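LYND (PDB 4V1T) probably uses ATP to convert residues of the cyanobactin precursor peptide PatE into heterocycles, as a YcaO-type cyclodehydratase. Local coordinates at residues Pro5-Gln10 and Gly79-Ala84; Thr126-Leu130 and Leu253-Leu257; Ala660-Leu664 and Thr771-Phe775. All blocks are in the same frame, centred on the assembly; numbering follows the deposited sequence.

Contact 1. Residues Pro5-Gln10 and Gly79-Ala84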
loop_
_atom_site.group_PDB
_atom_site.type_symbol
_atom_site.label_atom_id
_atom_site.label_comp_id
_atom_site.label_asym_id
_atom_site.label_seq_id
_atom_site.Cartn_x
_atom_site.Cartn_y
_atom_site.Cartn_z
ATOM N N PRO B 5 -48.567 8.918 -2.082
ATOM C CA PRO B 5 -47.201 8.818 -2.610
ATOM C C PRO B 5 -46.888 7.424 -3.140
ATOM O O PRO B 5 -47.463 6.443 -2.684
ATOM C CB PRO B 5 -46.329 9.136 -1.394
ATOM C CG PRO B 5 -47.132 8.690 -0.237
ATOM C CD PRO B 5 -48.566 8.957 -0.605
ATOM N N LEU B 6 -45.976 7.345 -4.097
ATOM C CA LEU B 6 -45.619 6.069 -4.689
ATOM C C LEU B 6 -44.549 5.350 -3.872
ATOM O O LEU B 6 -43.538 5.939 -3.489
ATOM C CB LEU B 6 -45.139 6.279 -6.120
ATOM C CG LEU B 6 -46.197 6.853 -7.066
ATOM C CD1 LEU B 6 -45.551 7.261 -8.376
ATOM C CD2 LEU B 6 -47.318 5.846 -7.300
ATOM N N LEU B 7 -44.794 4.071 -3.601
ATOM C CA LEU B 7 -43.856 3.237 -2.865
ATOM C C LEU B 7 -43.000 2.428 -3.822
ATOM O O LEU B 7 -43.460 1.998 -4.875
ATOM C CB LEU B 7 -44.601 2.294 -1.926
ATOM C CG LEU B 7 -45.462 2.948 -0.853
ATOM C CD1 LEU B 7 -46.229 1.873 -0.111
ATOM C CD2 LEU B 7 -44.604 3.761 0.106
ATOM N N GLN B 8 -41.741 2.239 -3.461
ATOM C CA GLN B 8 -40.861 1.398 -4.248
ATOM C C GLN B 8 -39.650 0.952 -3.442
ATOM O O GLN B 8 -39.131 1.685 -2.598
ATOM C CB GLN B 8 -40.396 2.118 -5.519
ATOM C CG GLN B 8 -39.471 3.301 -5.292
ATOM C CD GLN B 8 -38.820 3.805 -6.579
ATOM O OE1 GLN B 8 -38.883 3.168 -7.632
ATOM N NE2 GLN B 8 -38.181 4.957 -6.488
ATOM N N ILE B 9 -39.217 -0.274 -3.699
ATOM C CA ILE B 9 -37.909 -0.702 -3.267
ATOM C C ILE B 9 -36.929 0.184 -4.024
ATOM O O ILE B 9 -37.089 0.456 -5.215
ATOM C CB ILE B 9 -37.640 -2.180 -3.566
ATOM C CG1 ILE B 9 -38.667 -3.071 -2.859
ATOM C CG2 ILE B 9 -36.242 -2.564 -3.112
ATOM C CD1 ILE B 9 -38.701 -2.942 -1.344
ATOM N N GLN B 10 -35.921 0.655 -3.317
ATOM C CA GLN B 10 -35.021 1.647 -3.881
ATOM C C GLN B 10 -34.454 1.204 -5.216
ATOM O O GLN B 10 -34.000 0.074 -5.345
ATOM C CB GLN B 10 -33.910 2.013 -2.889
ATOM C CG GLN B 10 -33.343 0.896 -2.024
ATOM C CD GLN B 10 -32.908 1.439 -0.674
ATOM O OE1 GLN B 10 -33.540 2.348 -0.126
ATOM N NE2 GLN B 10 -31.816 0.915 -0.144
ATOM N N GLY B 79 -34.316 -0.010 5.699
ATOM C CA GLY B 79 -33.783 0.902 4.696
ATOM C C GLY B 79 -33.915 0.440 3.259
ATOM O O GLY B 79 -33.212 0.931 2.397
ATOM N N TYR B 80 -34.813 -0.505 3.003
ATOM C CA TYR B 80 -35.027 -1.035 1.659
ATOM C C TYR B 80 -36.132 -0.288 0.931
ATOM O O TYR B 80 -36.120 -0.193 -0.289
ATOM C CB TYR B 80 -35.393 -2.518 1.722
ATOM C CG TYR B 80 -34.282 -3.392 2.239
ATOM C CD1 TYR B 80 -33.154 -3.635 1.472
ATOM C CD2 TYR B 80 -34.360 -3.987 3.490
ATOM C CE1 TYR B 80 -32.132 -4.435 1.936
ATOM C CE2 TYR B 80 -33.338 -4.798 3.958
ATOM C CZ TYR B 80 -32.229 -5.022 3.167
ATOM O OH TYR B 80 -31.203 -5.823 3.615
ATOM N N LEU B 81 -37.096 0.221 1.684
ATOM C CA LEU B 81 -38.257 0.879 1.099
ATOM C C LEU B 81 -38.049 2.380 1.101
ATOM O O LEU B 81 -37.398 2.920 1.995
ATOM C CB LEU B 81 -39.532 0.523 1.870
ATOM C CG LEU B 81 -40.855 0.981 1.250
ATOM C CD1 LEU B 81 -41.164 0.178 -0.001
ATOM C CD2 LEU B 81 -41.986 0.849 2.263
ATOM N N THR B 82 -38.603 3.051 0.095
ATOM C CA THR B 82 -38.565 4.506 0.050
ATOM C C THR B 82 -39.711 5.064 -0.776
ATOM O O THR B 82 -40.331 4.362 -1.570
ATOM C CB THR B 82 -37.216 5.025 -0.515
ATOM O OG1 THR B 82 -37.168 6.453 -0.430
ATOM C CG2 THR B 82 -37.014 4.598 -1.977
ATOM N N GLU B 83 -39.978 6.339 -0.568
ATOM C CA GLU B 83 -40.905 7.085 -1.399
ATOM C C GLU B 83 -40.256 7.313 -2.761
ATOM O O GLU B 83 -39.055 7.592 -2.843
ATOM C CB GLU B 83 -41.227 8.420 -0.731
ATOM C CG GLU B 83 -42.610 8.970 -1.005
ATOM C CD GLU B 83 -42.751 10.405 -0.533
ATOM O OE1 GLU B 83 -41.910 10.852 0.284
ATOM O OE2 GLU B 83 -43.689 11.090 -0.991
ATOM N N ALA B 84 -41.032 7.200 -3.832
ATOM C CA ALA B 84 -40.506 7.493 -5.162
ATOM C C ALA B 84 -40.622 8.984 -5.455
ATOM O O ALA B 84 -41.568 9.641 -5.011
ATOM C CB ALA B 84 -41.231 6.690 -6.214
#
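Strands 6-9 and 81-83 run antiparallel. Their axes approach to 4.9 Å, at 146°. Four backbone hydrogen bonds join the two segments: A84 N to L6 O (2.8 Å), Q8 N to T82 O (3.2 Å), T82 N to Q8 O (3.1 Å) and Q10 N to Y80 O (3.2 Å). Q8 and T82 form a hydrogen-bonded pair, L7 and E83 a non-hydrogen-bonded one. L7, I9 and L81 make an apolar patch. The L81 side chain is the bump that fills the hollow between L7 (CD2 to CD2 4.5 Å) and I9 (CD1 to CD1 4.2 Å), floored by L46 and by L72 and L75 of helix 65-78. E83 passes at the edge, its OE2 3.3 Å from P5 CB. This is sheet-on-helix packing of the winged helix-turn-helix domain. Y80 meets H32 edge-to-face and touches the PatE chain, consistent with leader-peptide binding by this domain. On the other face, T82 CG2 fills the space beside Q10, 4.1 Å from its CB. G79, with positive phi, ends helix 65-78 in a Schellman motif.

Contact 2. Residues Thr126-Leu130 and Leu253-Leu257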
loop_
_atom_site.group_PDB
_atom_site.type_symbol
_atom_site.label_atom_id
_atom_site.label_comp_id
_atom_site.label_asym_id
_atom_site.label_seq_id
_atom_site.Cartn_x
_atom_site.Cartn_y
_atom_site.Cartn_z
ATOM N N THR B 126 -15.905 27.506 -21.647
ATOM C CA THR B 126 -15.596 26.479 -20.669
ATOM C C THR B 126 -16.553 26.591 -19.488
ATOM O O THR B 126 -17.045 25.588 -18.977
ATOM C CB THR B 126 -14.140 26.579 -20.177
ATOM O OG1 THR B 126 -13.255 26.191 -21.230
ATOM C CG2 THR B 126 -13.895 25.662 -18.960
ATOM N N VAL B 127 -16.809 27.820 -19.057
ATOM C CA VAL B 127 -17.766 28.082 -17.997
ATOM C C VAL B 127 -19.163 27.663 -18.447
ATOM O O VAL B 127 -19.955 27.127 -17.671
ATOM C CB VAL B 127 -17.768 29.570 -17.588
ATOM C CG1 VAL B 127 -18.869 29.853 -16.577
ATOM C CG2 VAL B 127 -16.414 29.963 -17.013
ATOM N N ALA B 128 -19.453 27.905 -19.713
ATOM C CA ALA B 128 -20.754 27.575 -20.285
ATOM C C ALA B 128 -20.947 26.063 -20.402
ATOM O O ALA B 128 -22.049 25.562 -20.226
ATOM C CB ALA B 128 -20.908 28.234 -21.649
ATOM N N ALA B 129 -19.869 25.341 -20.685
ATOM C CA ALA B 129 -19.926 23.889 -20.807
ATOM C C ALA B 129 -20.249 23.233 -19.468
ATOM O O ALA B 129 -21.070 22.311 -19.404
ATOM C CB ALA B 129 -18.613 23.343 -21.349
ATOM N N LEU B 130 -19.595 23.697 -18.406
ATOM C CA LEU B 130 -19.869 23.183 -17.072
ATOM C C LEU B 130 -21.309 23.480 -16.696
ATOM O O LEU B 130 -21.960 22.662 -16.072
ATOM C CB LEU B 130 -18.919 23.781 -16.033
ATOM C CG LEU B 130 -19.133 23.317 -14.583
ATOM C CD1 LEU B 130 -19.057 21.796 -14.473
ATOM C CD2 LEU B 130 -18.119 23.949 -13.654
ATOM N N LEU B 253 -10.990 17.882 -21.286
ATOM C CA LEU B 253 -11.718 19.012 -20.709
ATOM C C LEU B 253 -13.101 18.560 -20.245
ATOM O O LEU B 253 -13.483 18.779 -19.103
ATOM C CB LEU B 253 -11.855 20.146 -21.723
ATOM C CG LEU B 253 -12.690 21.353 -21.277
ATOM C CD1 LEU B 253 -12.082 22.006 -20.045
ATOM C CD2 LEU B 253 -12.823 22.368 -22.411
ATOM N N GLN B 254 -13.840 17.939 -21.147
ATOM C CA GLN B 254 -15.192 17.482 -20.860
ATOM C C GLN B 254 -15.202 16.394 -19.783
ATOM O O GLN B 254 -16.115 16.339 -18.973
ATOM C CB GLN B 254 -15.867 16.974 -22.141
ATOM C CG GLN B 254 -16.559 18.053 -22.955
ATOM C CD GLN B 254 -17.832 18.565 -22.297
ATOM O OE1 GLN B 254 -18.608 17.787 -21.724
ATOM N NE2 GLN B 254 -18.053 19.869 -22.367
ATOM N N THR B 255 -14.176 15.552 -19.766
ATOM C CA THR B 255 -14.028 14.553 -18.714
ATOM C C THR B 255 -13.943 15.228 -17.351
ATOM O O THR B 255 -14.536 14.766 -16.383
ATOM C CB THR B 255 -12.767 13.688 -18.920
ATOM O OG1 THR B 255 -12.957 12.816 -20.039
ATOM C CG2 THR B 255 -12.477 12.842 -17.684
ATOM N N GLY B 256 -13.199 16.321 -17.283
ATOM C CA GLY B 256 -13.027 17.055 -16.050
ATOM C C GLY B 256 -14.277 17.801 -15.597
ATOM O O GLY B 256 -14.581 17.849 -14.401
ATOM N N LEU B 257 -14.998 18.388 -16.543
ATOM C CA LEU B 257 -16.178 19.182 -16.209
ATOM C C LEU B 257 -17.374 18.306 -15.807
ATOM O O LEU B 257 -18.150 18.662 -14.923
ATOM C CB LEU B 257 -16.548 20.069 -17.390
ATOM C CG LEU B 257 -15.506 21.128 -17.776
ATOM C CD1 LEU B 257 -15.929 21.856 -19.043
ATOM C CD2 LEU B 257 -15.257 22.113 -16.650
HETATM O O HOH W 1 -20.833 20.280 -21.401
#
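T126 opens the contact from the first turns of helix 124-135. Its OG1 lies 4.0 Å from L253 CD2, but its polar partner is S123, to which OG1 is hydrogen-bonded. The methyl CG2 of T126 is 4.3 Å from L257 CD1. The backbone O of T126 is closer to that same methyl, at 3.9 Å, and also accepts a hydrogen bond from L130 N (3.2 Å). V127 faces away from helix 250-275 and packs on L116, P118 and L157 of the neighbouring sheet. Helix 124-135 therefore lies between strands 114-118 and 154-157 and the long helix 250-275. It packs on the parallel strands of a mixed alpha/beta sheet. The two short helical segments cross at -50°, with axes 10.3 Å apart at closest approach. A129 points its CB toward the second helix. There it touches L257, the partner it shares with T126 and L130, at 3.8 Å from CD1. L257 also packs on P185. A129 CB is 3.7 Å from Q254 NE2 as well. A water links A129 and Q254. It donates to A129 O (2.9 Å) and accepts from Q254 NE2 (3.0 Å). The OE1 of Q254 is held by Q258 of its own helix, and Q254 also packs on Q258 of the second subunit. L130 follows, one turn on from T126. It packs on L116 and L157 and so links the sheet to helix 250-275. Its CB is 4.1 Å from L257 CD2, and its CD1 comes to 3.3 Å from L257 O.

Contact 3. Residues Ala660-Leu664 and Thr771-Phe775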
loop_
_atom_site.group_PDB
_atom_site.type_symbol
_atom_site.label_atom_id
_atom_site.label_comp_id
_atom_site.label_asym_id
_atom_site.label_seq_id
_atom_site.Cartn_x
_atom_site.Cartn_y
_atom_site.Cartn_z
ATOM N N ALA B 660 30.375 13.643 -2.835
ATOM C CA ALA B 660 31.235 12.518 -2.483
ATOM C C ALA B 660 31.682 11.664 -3.648
ATOM O O ALA B 660 32.371 10.687 -3.452
ATOM C CB ALA B 660 30.581 11.642 -1.439
ATOM N N THR B 661 31.323 12.036 -4.857
ATOM C CA THR B 661 31.739 11.256 -6.014
ATOM C C THR B 661 33.275 11.172 -6.099
ATOM O O THR B 661 33.827 10.109 -6.266
ATOM C CB THR B 661 31.166 11.865 -7.304
ATOM O OG1 THR B 661 29.741 11.880 -7.239
ATOM C CG2 THR B 661 31.574 11.084 -8.469
ATOM N N ASP B 662 33.948 12.293 -5.923
ATOM C CA ASP B 662 35.410 12.339 -5.928
ATOM C C ASP B 662 35.994 11.346 -4.926
ATOM O O ASP B 662 36.907 10.587 -5.243
ATOM C CB ASP B 662 35.897 13.747 -5.590
ATOM C CG ASP B 662 37.359 13.954 -5.927
ATOM O OD1 ASP B 662 38.219 13.234 -5.366
ATOM O OD2 ASP B 662 37.655 14.841 -6.762
ATOM N N TRP B 663 35.454 11.370 -3.713
ATOM C CA TRP B 663 35.878 10.465 -2.660
ATOM C C TRP B 663 35.733 8.997 -3.073
ATOM O O TRP B 663 36.636 8.182 -2.851
ATOM C CB TRP B 663 35.062 10.733 -1.404
ATOM C CG TRP B 663 35.139 9.631 -0.410
ATOM C CD1 TRP B 663 34.309 8.544 -0.319
ATOM C CD2 TRP B 663 36.093 9.501 0.645
ATOM N NE1 TRP B 663 34.693 7.753 0.726
ATOM C CE2 TRP B 663 35.789 8.313 1.334
ATOM C CE3 TRP B 663 37.178 10.273 1.074
ATOM C CZ2 TRP B 663 36.532 7.878 2.424
ATOM C CZ3 TRP B 663 37.910 9.841 2.155
ATOM C CH2 TRP B 663 37.589 8.655 2.816
ATOM N N LEU B 664 34.599 8.673 -3.684
ATOM C CA LEU B 664 34.275 7.294 -4.031
ATOM C C LEU B 664 35.196 6.719 -5.105
ATOM O O LEU B 664 35.629 5.573 -5.007
ATOM C CB LEU B 664 32.820 7.205 -4.487
ATOM C CG LEU B 664 31.776 7.334 -3.379
ATOM C CD1 LEU B 664 30.400 7.668 -3.953
ATOM C CD2 LEU B 664 31.699 6.053 -2.566
ATOM N N THR B 771 41.399 16.152 4.981
ATOM C CA THR B 771 40.333 15.587 4.170
ATOM C C THR B 771 38.987 15.734 4.877
ATOM O O THR B 771 38.787 15.143 5.933
ATOM C CB THR B 771 40.565 14.102 3.881
ATOM O OG1 THR B 771 41.816 13.939 3.211
ATOM C CG2 THR B 771 39.445 13.540 2.990
ATOM N N PRO B 772 38.060 16.527 4.304
ATOM C CA PRO B 772 36.765 16.647 4.973
ATOM C C PRO B 772 36.020 15.310 4.973
ATOM O O PRO B 772 36.122 14.547 4.010
ATOM C CB PRO B 772 36.018 17.698 4.136
ATOM C CG PRO B 772 37.072 18.359 3.285
ATOM C CD PRO B 772 38.125 17.331 3.069
ATOM N N MET B 773 35.298 15.030 6.047
ATOM C CA MET B 773 34.529 13.800 6.126
ATOM C C MET B 773 33.467 13.839 5.021
ATOM O O MET B 773 32.618 14.729 5.021
ATOM C CB MET B 773 33.902 13.654 7.511
ATOM C CG MET B 773 33.726 12.204 7.964
ATOM S SD MET B 773 32.412 11.339 7.095
ATOM C CE MET B 773 30.989 12.234 7.678
ATOM N N PRO B 774 33.518 12.886 4.067
ATOM C CA PRO B 774 32.784 13.059 2.802
ATOM C C PRO B 774 31.261 13.007 2.925
ATOM O O PRO B 774 30.559 13.723 2.217
ATOM C CB PRO B 774 33.273 11.885 1.940
ATOM C CG PRO B 774 34.326 11.186 2.734
ATOM C CD PRO B 774 34.118 11.545 4.157
ATOM N N PHE B 775 30.765 12.158 3.812
ATOM C CA PHE B 775 29.332 11.943 3.950
ATOM C C PHE B 775 28.733 12.857 5.012
ATOM O O PHE B 775 27.602 12.646 5.451
ATOM C CB PHE B 775 29.056 10.468 4.275
ATOM C CG PHE B 775 29.637 9.507 3.266
ATOM C CD1 PHE B 775 29.071 9.381 2.004
ATOM C CD2 PHE B 775 30.750 8.736 3.574
ATOM C CE1 PHE B 775 29.600 8.499 1.068
ATOM C CE2 PHE B 775 31.285 7.861 2.648
ATOM C CZ PHE B 775 30.706 7.740 1.392
#
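The contact is apolar and aromatic: the C-terminal tail packs on the start of helix 661-666. The tail ends in a PxPxP sequence, as in many YcaO cyclodehydratases; P772 and P774 are two of its prolines, and F775 is the last residue. The clearest interaction is a CH-pi contact. P774 CG sits over one face of the W663 indole, 3.4 Å from the centroid of its six-membered ring and 3.2 Å from W663 CD2. The aromatic pair W663 and F775 is oblique, with planes at 79° and 5.4 Å between the centroids of the five-membered ring and the phenyl ring. Aliphatic contacts fill in around the rings. A660, the N-cap residue of helix 661-666, has its CB 4.3 Å from P774 CB and 4.1 Å from F775 CE1. L664 CD2 meets the edge of the F775 ring, 4.4 Å from CZ. W663 NE1 is hydrogen-bonded to L620 O. F775 also packs on L622 of strand 621-626 and I644 of helix 630-649, while P774 touches W559 of helix 538-561.

Overall arrangement
The three contacts follow one another along the chain and do not touch. Contact 1 belongs to the winged-helix domain, where Y80 packs on an acidic side chain of the PatE chain. Contact 2 joins two helices beside the mixed sheet and borders the second subunit. The centres of contacts 1 and 2 are about 34 Å apart, on the same side of the chain's centre. Contact 3 is about 55 Å from contact 2, centre to centre. It lies nearest the nucleotide site: the F775 side chain is about 9 Å from a bound magnesium ion and about 11 Å from ADP. Within one chain, the PatE contact at Y80 is remote from that site, since contacts 1 and 3 are about 75 Å apart, centre to centre.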